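Local coordinates for protein phosphoribulokinase 1 (Rhodobacter sphaeroides, PDB 1A7J) that catalyses the ATP-dependent phosphorylation of D-ribulose 5-phosphate to D-ribulose 1,5-bisphosphate in the Calvin cycle, at residues K22-Q27 against L270-I275; I158-I163 against W222-D227; I204-V209 against S229-R234. All coordinates share one frame; numbering follows the deposited sequence.

Contact 1. Residues K22-Q27 against L270-I275; sequences KHTFDQ and LAMQLI
In this P-loop kinase-type fold, helix 21-32, which follows the predicted ATP-binding loop, packs beside the C-terminal helix 268-284. Their short segments run in roughly the same direction, crossing at -35° with axes 9.9 Å apart, and the backbones come nearest at Thr24 and Gln273. The tight part is apolar and lies toward the central sheet. Thr24 directs its methyl at the neighbouring helix, with CG2 anti to the backbone N, and this CG2 rests 3.7 Å from Met272 CB. The same torsion places OG1 beside the backbone N, where it hydrogen-bonds to Asp269 OD1 at the start of helix 268-284. Met272 crosses both Thr24 and Phe25 at about a right angle. Its chain is extended as far as SD and then bends at chi3 (56°), bringing the terminal methyl CE to helix 21-32, where it touches both the Thr24 methyl and the aromatic ring, 3.8 Å from Phe25 CE2. Phe25 starts out pointing away from the contact, yet its ring swings back; it also meets the ring of Phe129 and touches Leu276 and Ile280. The looser, partly exposed side belongs to two glutamines with extended chains. Gln27 NE2 makes two weak hydrogen bonds, one to His23 O of its own helix and one to Asp269 OD1, the oxygen that also accepts from Thr24 OG1. The glutamines meet tip to tip, their amide planes 75° apart, with Gln27 OE1 3.0 Å from Gln273 NE2.

Contact 2. Residues I158-I163 against W222-D227; sequences INLEWI and WIPTAD
The first turns of helix 158-168, which follows a parallel strand of the P-loop kinase sheet, lean on the irregular connection between strands 204-210 and 229-235. No hydrogen bond joins the two segments, and the contact is made by aliphatic groups. At the start of the helix, Ile158 lays CG2 over one face, toward the rim, of the Trp162 indole one turn later, while Asn159 ND2 hydrogen-bonds to Thr214 O of the same connection. Leu160 is the first residue to reach 222-227. With CG anti to the backbone N (chi1 176°), it carries CD1 onto the Pro224 ring, 3.8 Å from Pro224 CD and equally near CG, the leucine and proline side chains running antiparallel past one another. The CD1 methyl of Leu160 also meets Ile223 CG2 at 4.1 Å. Glu161 forms a salt bridge with Arg187, a residue of the catalytic site, to which Lys165 on the same helix also belongs. Ile163 completes the contact: its CG2 branch, anti to the backbone N, lies against the 222-224 backbone, touching Ile223 CA and Pro224 CD and lying 3.9 Å from the carbonyl oxygen Trp222 O.

Contact 3. Residues I204-V209 against S229-R234; sequences INFQRV and SVVVIR
Ser229 OG is gripped by three partners. It accepts a hydrogen bond from Arg208 NE across the strands (3.2 Å, 163° at the hydrogen), and its single proton faces two carbonyl oxygens, Ala226 O and, more weakly, Thr225 O. The serine OG sits between its backbone N and carbonyl carbon (chi1 56°), while the Arg208 chain leaves with CG anti to the backbone N and bends at chi2 and chi3 to bring NE round. OG lies at the guanidinium edge, tilted somewhat out of its plane, and Val231 CG2 sits over one face. Beyond this pair along the strands, 204-209 and 229-234 run antiparallel. Hydrogen-bonded pairs Asn205-Arg234, Gln207-Val232 and Val209-Val230 each contribute two main-chain bonds; the shortest, Val209 N to Val230 O at 2.7 Å, arrives nearly along the C=O axis. The non-hydrogen-bonded pairs Phe206-Ile233 and Arg208-Val231 put their side chains on one face. There Ile233 lies alongside Phe206, its CG2 methyl making a CH-pi contact 3.7 Å from the ring centroid and 18° off the normal. Val231 CG1 lies near the ring plane at its edge, touching Phe206 CB at 4.0 Å, and Ile204 CG2 packs on Ile233 CG2 at 3.7 Å. On the other face Val209 CG2 touches Val232 CG2 at 3.8 Å. This pairing carries the mixed sheet from its parallel half into its antiparallel half: strand 150-156 hydrogen-bonds to the edge of 204-209 not used by 229-234, strand 260-264 packs beside 229-234, and helix 268-284 lies over the Phe206 and Ile233 face through Leu268, Ala271 and Met272.

How the contacts relate
From the N terminus, the chain passes the predicted ATP-binding loop into helix 21-32, whose partner in contact 1 comes only in helix 268-284; that pairing closes a loop of 242 residues, within which contacts 2 and 3 both lie. Those two cross, their segments alternating as 158-163, 204-209, 222-227 and 229-234, so the connection between the two strands of contact 3 is itself held to a helix by contact 2. They meet at Arg208, which packs against both Leu160 and Ala226. Contact 3 also touches contact 1, where Phe206 CE2 lies 3.7 Å from Met272 CG, whereas contacts 1 and 2 do not touch.

Contact 1. Residues K22-Q27 against L270-I275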
loop_
_atom_site.group_PDB
_atom_site.type_symbol
_atom_site.label_atom_id
_atom_site.label_comp_id
_atom_site.label_asym_id
_atom_site.label_seq_id
_atom_site.Cartn_x
_atom_site.Cartn_y
_atom_site.Cartn_z
ATOM N N LYS A 22 -2.146 9.042 -1.528
ATOM C CA LYS A 22 -3.162 9.193 -2.568
ATOM C C LYS A 22 -3.170 10.624 -3.122
ATOM O O LYS A 22 -3.027 10.833 -4.337
ATOM C CB LYS A 22 -4.541 8.835 -2.011
ATOM C CG LYS A 22 -5.322 7.841 -2.861
ATOM C CD LYS A 22 -5.711 8.427 -4.226
ATOM C CE LYS A 22 -6.850 7.634 -4.890
ATOM N NZ LYS A 22 -7.273 8.190 -6.218
ATOM N N HIS A 23 -3.150 11.594 -2.203
ATOM C CA HIS A 23 -3.179 13.027 -2.540
ATOM C C HIS A 23 -2.078 13.362 -3.536
ATOM O O HIS A 23 -2.312 14.067 -4.506
ATOM C CB HIS A 23 -3.030 13.878 -1.255
ATOM C CG HIS A 23 -3.800 15.174 -1.267
ATOM N ND1 HIS A 23 -3.243 16.372 -0.862
ATOM C CD2 HIS A 23 -5.085 15.453 -1.594
ATOM C CE1 HIS A 23 -4.148 17.331 -0.946
ATOM N NE2 HIS A 23 -5.275 16.802 -1.386
ATOM N N THR A 24 -0.936 12.713 -3.370
ATOM C CA THR A 24 0.204 12.893 -4.249
ATOM C C THR A 24 -0.073 12.408 -5.670
ATOM O O THR A 24 0.153 13.138 -6.640
ATOM C CB THR A 24 1.422 12.154 -3.710
ATOM O OG1 THR A 24 1.626 12.500 -2.333
ATOM C CG2 THR A 24 2.638 12.545 -4.497
ATOM N N PHE A 25 -0.581 11.192 -5.816
ATOM C CA PHE A 25 -0.916 10.714 -7.152
ATOM C C PHE A 25 -2.028 11.549 -7.785
ATOM O O PHE A 25 -1.885 12.035 -8.902
ATOM C CB PHE A 25 -1.278 9.239 -7.098
ATOM C CG PHE A 25 -0.084 8.336 -7.080
ATOM C CD1 PHE A 25 0.591 8.044 -8.248
ATOM C CD2 PHE A 25 0.377 7.783 -5.885
ATOM C CE1 PHE A 25 1.700 7.206 -8.228
ATOM C CE2 PHE A 25 1.487 6.944 -5.860
ATOM C CZ PHE A 25 2.145 6.656 -7.032
ATOM N N ASP A 26 -3.038 11.873 -6.987
ATOM C CA ASP A 26 -4.099 12.776 -7.423
ATOM C C ASP A 26 -3.478 14.034 -8.031
ATOM O O ASP A 26 -3.669 14.307 -9.211
ATOM C CB ASP A 26 -5.004 13.164 -6.239
ATOM C CG ASP A 26 -5.958 12.041 -5.816
ATOM O OD1 ASP A 26 -6.180 11.112 -6.624
ATOM O OD2 ASP A 26 -6.519 12.103 -4.692
ATOM N N GLN A 27 -2.586 14.665 -7.264
ATOM C CA GLN A 27 -1.845 15.870 -7.669
ATOM C C GLN A 27 -1.145 15.696 -9.017
ATOM O O GLN A 27 -0.939 16.659 -9.746
ATOM C CB GLN A 27 -0.792 16.234 -6.608
ATOM C CG GLN A 27 -1.277 17.152 -5.486
ATOM C CD GLN A 27 -0.261 17.300 -4.343
ATOM O OE1 GLN A 27 0.621 18.161 -4.377
ATOM N NE2 GLN A 27 -0.424 16.495 -3.306
ATOM N N LEU A 270 7.227 15.781 -2.161
ATOM C CA LEU A 270 7.987 16.375 -3.275
ATOM C C LEU A 270 8.881 15.383 -4.047
ATOM O O LEU A 270 9.114 15.553 -5.254
ATOM C CB LEU A 270 8.853 17.530 -2.763
ATOM C CG LEU A 270 9.610 18.388 -3.776
ATOM C CD1 LEU A 270 8.652 19.003 -4.781
ATOM C CD2 LEU A 270 10.333 19.487 -3.048
ATOM N N ALA A 271 9.457 14.416 -3.332
ATOM C CA ALA A 271 10.232 13.343 -3.939
ATOM C C ALA A 271 9.363 12.383 -4.757
ATOM O O ALA A 271 9.717 11.998 -5.868
ATOM C CB ALA A 271 10.958 12.600 -2.882
ATOM N N MET A 272 8.167 12.098 -4.280
ATOM C CA MET A 272 7.211 11.404 -5.124
ATOM C C MET A 272 6.825 12.184 -6.387
ATOM O O MET A 272 6.909 11.656 -7.479
ATOM C CB MET A 272 5.975 11.007 -4.308
ATOM C CG MET A 272 6.329 10.035 -3.219
ATOM S SD MET A 272 4.932 9.347 -2.395
ATOM C CE MET A 272 4.130 8.711 -3.724
ATOM N N GLN A 273 6.528 13.468 -6.276
ATOM C CA GLN A 273 6.260 14.246 -7.475
ATOM C C GLN A 273 7.427 14.262 -8.421
ATOM O O GLN A 273 7.289 13.804 -9.544
ATOM C CB GLN A 273 5.868 15.665 -7.130
ATOM C CG GLN A 273 4.418 15.760 -6.771
ATOM C CD GLN A 273 4.030 17.143 -6.366
ATOM O OE1 GLN A 273 4.331 18.113 -7.068
ATOM N NE2 GLN A 273 3.379 17.261 -5.214
ATOM N N LEU A 274 8.610 14.643 -7.943
ATOM C CA LEU A 274 9.753 14.719 -8.830
ATOM C C LEU A 274 10.045 13.375 -9.438
ATOM O O LEU A 274 10.615 13.298 -10.516
ATOM C CB LEU A 274 10.999 15.166 -8.102
ATOM C CG LEU A 274 11.042 16.568 -7.541
ATOM C CD1 LEU A 274 12.432 16.788 -6.994
ATOM C CD2 LEU A 274 10.714 17.563 -8.620
ATOM N N ILE A 275 9.834 12.313 -8.685
ATOM C CA ILE A 275 10.268 11.015 -9.167
ATOM C C ILE A 275 9.216 10.400 -10.068
ATOM O O ILE A 275 9.506 10.120 -11.221
ATOM C CB ILE A 275 10.637 10.079 -7.989
ATOM C CG1 ILE A 275 11.959 10.546 -7.407
ATOM C CG2 ILE A 275 10.737 8.613 -8.430
ATOM C CD1 ILE A 275 12.258 9.910 -6.161
#

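Contact 2. Residues I158-I163 against W222-D227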
loop_
_atom_site.group_PDB
_atom_site.type_symbol
_atom_site.label_atom_id
_atom_site.label_comp_id
_atom_site.label_asym_id
_atom_site.label_seq_id
_atom_site.Cartn_x
_atom_site.Cartn_y
_atom_site.Cartn_z
ATOM N N ILE A 158 9.687 -1.979 10.730
ATOM C CA ILE A 158 8.749 -2.770 11.511
ATOM C C ILE A 158 8.385 -2.097 12.814
ATOM O O ILE A 158 7.227 -1.775 13.021
ATOM C CB ILE A 158 9.313 -4.170 11.773
ATOM C CG1 ILE A 158 9.495 -4.920 10.445
ATOM C CG2 ILE A 158 8.367 -4.935 12.657
ATOM C CD1 ILE A 158 10.278 -6.173 10.549
ATOM N N ASN A 159 9.397 -1.636 13.541
ATOM C CA ASN A 159 9.198 -0.836 14.742
ATOM C C ASN A 159 8.113 0.203 14.572
ATOM O O ASN A 159 7.340 0.409 15.472
ATOM C CB ASN A 159 10.462 -0.084 15.114
ATOM C CG ASN A 159 11.555 -0.971 15.539
ATOM O OD1 ASN A 159 12.285 -1.490 14.719
ATOM N ND2 ASN A 159 11.798 -1.009 16.829
ATOM N N LEU A 160 8.130 0.948 13.477
ATOM C CA LEU A 160 7.134 2.004 13.257
ATOM C C LEU A 160 5.743 1.507 12.794
ATOM O O LEU A 160 4.738 2.177 13.038
ATOM C CB LEU A 160 7.691 3.047 12.275
ATOM C CG LEU A 160 6.879 4.241 11.755
ATOM C CD1 LEU A 160 6.628 5.237 12.863
ATOM C CD2 LEU A 160 7.637 4.909 10.604
ATOM N N GLU A 161 5.660 0.305 12.214
ATOM C CA GLU A 161 4.366 -0.261 11.845
ATOM C C GLU A 161 3.608 -0.587 13.117
ATOM O O GLU A 161 2.489 -0.124 13.284
ATOM C CB GLU A 161 4.540 -1.518 10.990
ATOM C CG GLU A 161 3.317 -1.882 10.121
ATOM C CD GLU A 161 2.387 -2.896 10.794
ATOM O OE1 GLU A 161 2.892 -3.896 11.364
ATOM O OE2 GLU A 161 1.153 -2.684 10.777
ATOM N N TRP A 162 4.287 -1.203 14.087
ATOM C CA TRP A 162 3.675 -1.514 15.377
ATOM C C TRP A 162 3.154 -0.273 16.095
ATOM O O TRP A 162 2.077 -0.308 16.646
ATOM C CB TRP A 162 4.663 -2.201 16.297
ATOM C CG TRP A 162 5.217 -3.456 15.787
ATOM C CD1 TRP A 162 4.839 -4.132 14.659
ATOM C CD2 TRP A 162 6.139 -4.288 16.465
ATOM N NE1 TRP A 162 5.454 -5.363 14.619
ATOM C CE2 TRP A 162 6.252 -5.487 15.717
ATOM C CE3 TRP A 162 6.848 -4.156 17.658
ATOM C CZ2 TRP A 162 7.042 -6.545 16.131
ATOM C CZ3 TRP A 162 7.628 -5.210 18.075
ATOM C CH2 TRP A 162 7.722 -6.400 17.310
ATOM N N ILE A 163 3.972 0.761 16.219
ATOM C CA ILE A 163 3.527 2.004 16.824
ATOM C C ILE A 163 2.328 2.501 16.065
ATOM O O ILE A 163 1.378 2.977 16.658
ATOM C CB ILE A 163 4.609 3.095 16.731
ATOM C CG1 ILE A 163 5.796 2.713 17.613
ATOM C CG2 ILE A 163 4.050 4.470 17.151
ATOM C CD1 ILE A 163 7.177 3.093 17.041
ATOM N N TRP A 222 3.276 8.624 21.049
ATOM C CA TRP A 222 2.734 9.064 19.754
ATOM C C TRP A 222 3.561 8.634 18.562
ATOM O O TRP A 222 4.582 7.965 18.701
ATOM C CB TRP A 222 2.530 10.583 19.705
ATOM C CG TRP A 222 3.628 11.378 20.302
ATOM C CD1 TRP A 222 3.945 11.466 21.627
ATOM C CD2 TRP A 222 4.475 12.315 19.616
ATOM N NE1 TRP A 222 4.926 12.408 21.818
ATOM C CE2 TRP A 222 5.270 12.950 20.605
ATOM C CE3 TRP A 222 4.623 12.696 18.273
ATOM C CZ2 TRP A 222 6.209 13.959 20.281
ATOM C CZ3 TRP A 222 5.553 13.700 17.951
ATOM C CH2 TRP A 222 6.333 14.318 18.955
ATOM N N ILE A 223 2.989 8.821 17.387
ATOM C CA ILE A 223 3.646 8.357 16.189
ATOM C C ILE A 223 4.665 9.393 15.795
ATOM O O ILE A 223 4.355 10.566 15.713
ATOM C CB ILE A 223 2.642 8.164 15.050
ATOM C CG1 ILE A 223 1.446 7.372 15.576
ATOM C CG2 ILE A 223 3.288 7.418 13.907
ATOM C CD1 ILE A 223 0.303 7.272 14.587
ATOM N N PRO A 224 5.919 8.969 15.605
ATOM C CA PRO A 224 6.946 9.754 14.922
ATOM C C PRO A 224 6.422 10.487 13.695
ATOM O O PRO A 224 6.023 9.861 12.718
ATOM C CB PRO A 224 7.969 8.703 14.536
ATOM C CG PRO A 224 7.836 7.663 15.590
ATOM C CD PRO A 224 6.373 7.588 15.866
ATOM N N THR A 225 6.450 11.816 13.746
ATOM C CA THR A 225 5.946 12.664 12.662
ATOM C C THR A 225 6.827 12.541 11.428
ATOM O O THR A 225 7.906 12.000 11.499
ATOM C CB THR A 225 5.911 14.158 13.084
ATOM O OG1 THR A 225 7.238 14.616 13.364
ATOM C CG2 THR A 225 5.063 14.338 14.330
ATOM N N ALA A 226 6.412 13.113 10.312
ATOM C CA ALA A 226 7.292 13.149 9.148
ATOM C C ALA A 226 8.644 13.748 9.487
ATOM O O ALA A 226 9.675 13.248 9.059
ATOM C CB ALA A 226 6.645 13.932 8.009
ATOM N N ASP A 227 8.655 14.787 10.302
ATOM C CA ASP A 227 9.890 15.492 10.553
ATOM C C ASP A 227 10.883 14.614 11.287
ATOM O O ASP A 227 12.093 14.748 11.100
ATOM C CB ASP A 227 9.643 16.768 11.345
ATOM C CG ASP A 227 10.913 17.408 11.808
ATOM O OD1 ASP A 227 11.638 17.950 10.961
ATOM O OD2 ASP A 227 11.241 17.294 13.004
#

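Contact 3. Residues I204-V209 against S229-R234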
loop_
_atom_site.group_PDB
_atom_site.type_symbol
_atom_site.label_atom_id
_atom_site.label_comp_id
_atom_site.label_asym_id
_atom_site.label_seq_id
_atom_site.Cartn_x
_atom_site.Cartn_y
_atom_site.Cartn_z
ATOM N N ILE A 204 10.026 0.485 -7.158
ATOM C CA ILE A 204 10.633 1.522 -6.316
ATOM C C ILE A 204 10.088 1.376 -4.917
ATOM O O ILE A 204 8.884 1.311 -4.753
ATOM C CB ILE A 204 10.276 2.922 -6.822
ATOM C CG1 ILE A 204 10.735 3.080 -8.267
ATOM C CG2 ILE A 204 10.956 3.972 -5.970
ATOM C CD1 ILE A 204 10.720 4.500 -8.762
ATOM N N ASN A 205 10.954 1.279 -3.916
ATOM C CA ASN A 205 10.479 1.279 -2.541
ATOM C C ASN A 205 10.740 2.622 -1.911
ATOM O O ASN A 205 11.801 3.176 -2.074
ATOM C CB ASN A 205 11.185 0.223 -1.713
ATOM C CG ASN A 205 10.812 -1.179 -2.103
ATOM O OD1 ASN A 205 9.676 -1.453 -2.465
ATOM N ND2 ASN A 205 11.735 -2.099 -1.908
ATOM N N PHE A 206 9.764 3.122 -1.167
ATOM C CA PHE A 206 9.943 4.232 -0.253
ATOM C C PHE A 206 9.857 3.684 1.180
ATOM O O PHE A 206 8.811 3.198 1.567
ATOM C CB PHE A 206 8.823 5.232 -0.505
ATOM C CG PHE A 206 8.897 5.912 -1.861
ATOM C CD1 PHE A 206 8.482 5.255 -3.012
ATOM C CD2 PHE A 206 9.345 7.224 -1.975
ATOM C CE1 PHE A 206 8.512 5.899 -4.229
ATOM C CE2 PHE A 206 9.372 7.862 -3.184
ATOM C CZ PHE A 206 8.961 7.199 -4.309
ATOM N N GLN A 207 10.939 3.695 1.956
ATOM C CA GLN A 207 10.888 3.115 3.306
ATOM C C GLN A 207 10.999 4.160 4.401
ATOM O O GLN A 207 11.975 4.874 4.457
ATOM C CB GLN A 207 11.995 2.069 3.509
ATOM C CG GLN A 207 11.758 1.205 4.744
ATOM C CD GLN A 207 12.933 0.332 5.103
ATOM O OE1 GLN A 207 14.055 0.580 4.678
ATOM N NE2 GLN A 207 12.688 -0.685 5.904
ATOM N N ARG A 208 9.985 4.252 5.254
ATOM C CA ARG A 208 9.883 5.298 6.248
ATOM C C ARG A 208 10.612 4.868 7.502
ATOM O O ARG A 208 10.220 3.913 8.150
ATOM C CB ARG A 208 8.411 5.579 6.541
ATOM C CG ARG A 208 8.185 6.738 7.491
ATOM C CD ARG A 208 7.112 7.700 6.982
ATOM N NE ARG A 208 7.583 9.095 6.987
ATOM C CZ ARG A 208 7.035 10.081 6.273
ATOM N NH1 ARG A 208 5.854 9.918 5.695
ATOM N NH2 ARG A 208 7.638 11.253 6.187
ATOM N N VAL A 209 11.683 5.570 7.830
ATOM C CA VAL A 209 12.575 5.175 8.916
ATOM C C VAL A 209 12.625 6.272 9.976
ATOM O O VAL A 209 13.137 7.350 9.692
ATOM C CB VAL A 209 13.995 5.037 8.405
ATOM C CG1 VAL A 209 14.772 4.145 9.290
ATOM C CG2 VAL A 209 13.994 4.548 7.008
ATOM N N SER A 229 11.502 11.514 10.895
ATOM C CA SER A 229 11.895 10.317 10.157
ATOM C C SER A 229 12.617 10.673 8.858
ATOM O O SER A 229 12.636 11.851 8.483
ATOM C CB SER A 229 10.656 9.481 9.849
ATOM O OG SER A 229 9.683 10.234 9.153
ATOM N N VAL A 230 13.346 9.711 8.270
ATOM C CA VAL A 230 13.797 9.811 6.866
ATOM C C VAL A 230 13.189 8.717 6.023
ATOM O O VAL A 230 12.771 7.685 6.541
ATOM C CB VAL A 230 15.345 9.705 6.668
ATOM C CG1 VAL A 230 16.057 10.885 7.275
ATOM C CG2 VAL A 230 15.856 8.409 7.237
ATOM N N VAL A 231 13.183 8.936 4.717
ATOM C CA VAL A 231 12.667 7.971 3.766
ATOM C C VAL A 231 13.784 7.570 2.834
ATOM O O VAL A 231 14.511 8.417 2.326
ATOM C CB VAL A 231 11.505 8.556 2.936
ATOM C CG1 VAL A 231 10.941 7.504 2.036
ATOM C CG2 VAL A 231 10.414 9.073 3.844
ATOM N N VAL A 232 14.016 6.271 2.761
ATOM C CA VAL A 232 14.955 5.692 1.811
ATOM C C VAL A 232 14.170 5.384 0.550
ATOM O O VAL A 232 13.170 4.677 0.612
ATOM C CB VAL A 232 15.513 4.360 2.339
ATOM C CG1 VAL A 232 16.578 3.861 1.454
ATOM C CG2 VAL A 232 16.029 4.535 3.764
ATOM N N ILE A 233 14.600 5.909 -0.592
ATOM C CA ILE A 233 13.926 5.587 -1.839
ATOM C C ILE A 233 14.880 4.773 -2.673
ATOM O O ILE A 233 15.892 5.284 -3.106
ATOM C CB ILE A 233 13.531 6.838 -2.600
ATOM C CG1 ILE A 233 12.828 7.806 -1.666
ATOM C CG2 ILE A 233 12.581 6.478 -3.705
ATOM C CD1 ILE A 233 12.868 9.227 -2.158
ATOM N N ARG A 234 14.671 3.463 -2.705
ATOM C CA ARG A 234 15.505 2.587 -3.507
ATOM C C ARG A 234 14.854 2.185 -4.826
ATOM O O ARG A 234 13.734 1.676 -4.825
ATOM C CB ARG A 234 15.855 1.337 -2.729
ATOM C CG ARG A 234 17.106 0.705 -3.262
ATOM C CD ARG A 234 17.249 -0.727 -2.888
ATOM N NE ARG A 234 16.143 -1.486 -3.411
ATOM C CZ ARG A 234 16.258 -2.624 -4.060
ATOM N NH1 ARG A 234 17.421 -3.263 -4.129
ATOM N NH2 ARG A 234 15.172 -3.150 -4.585
#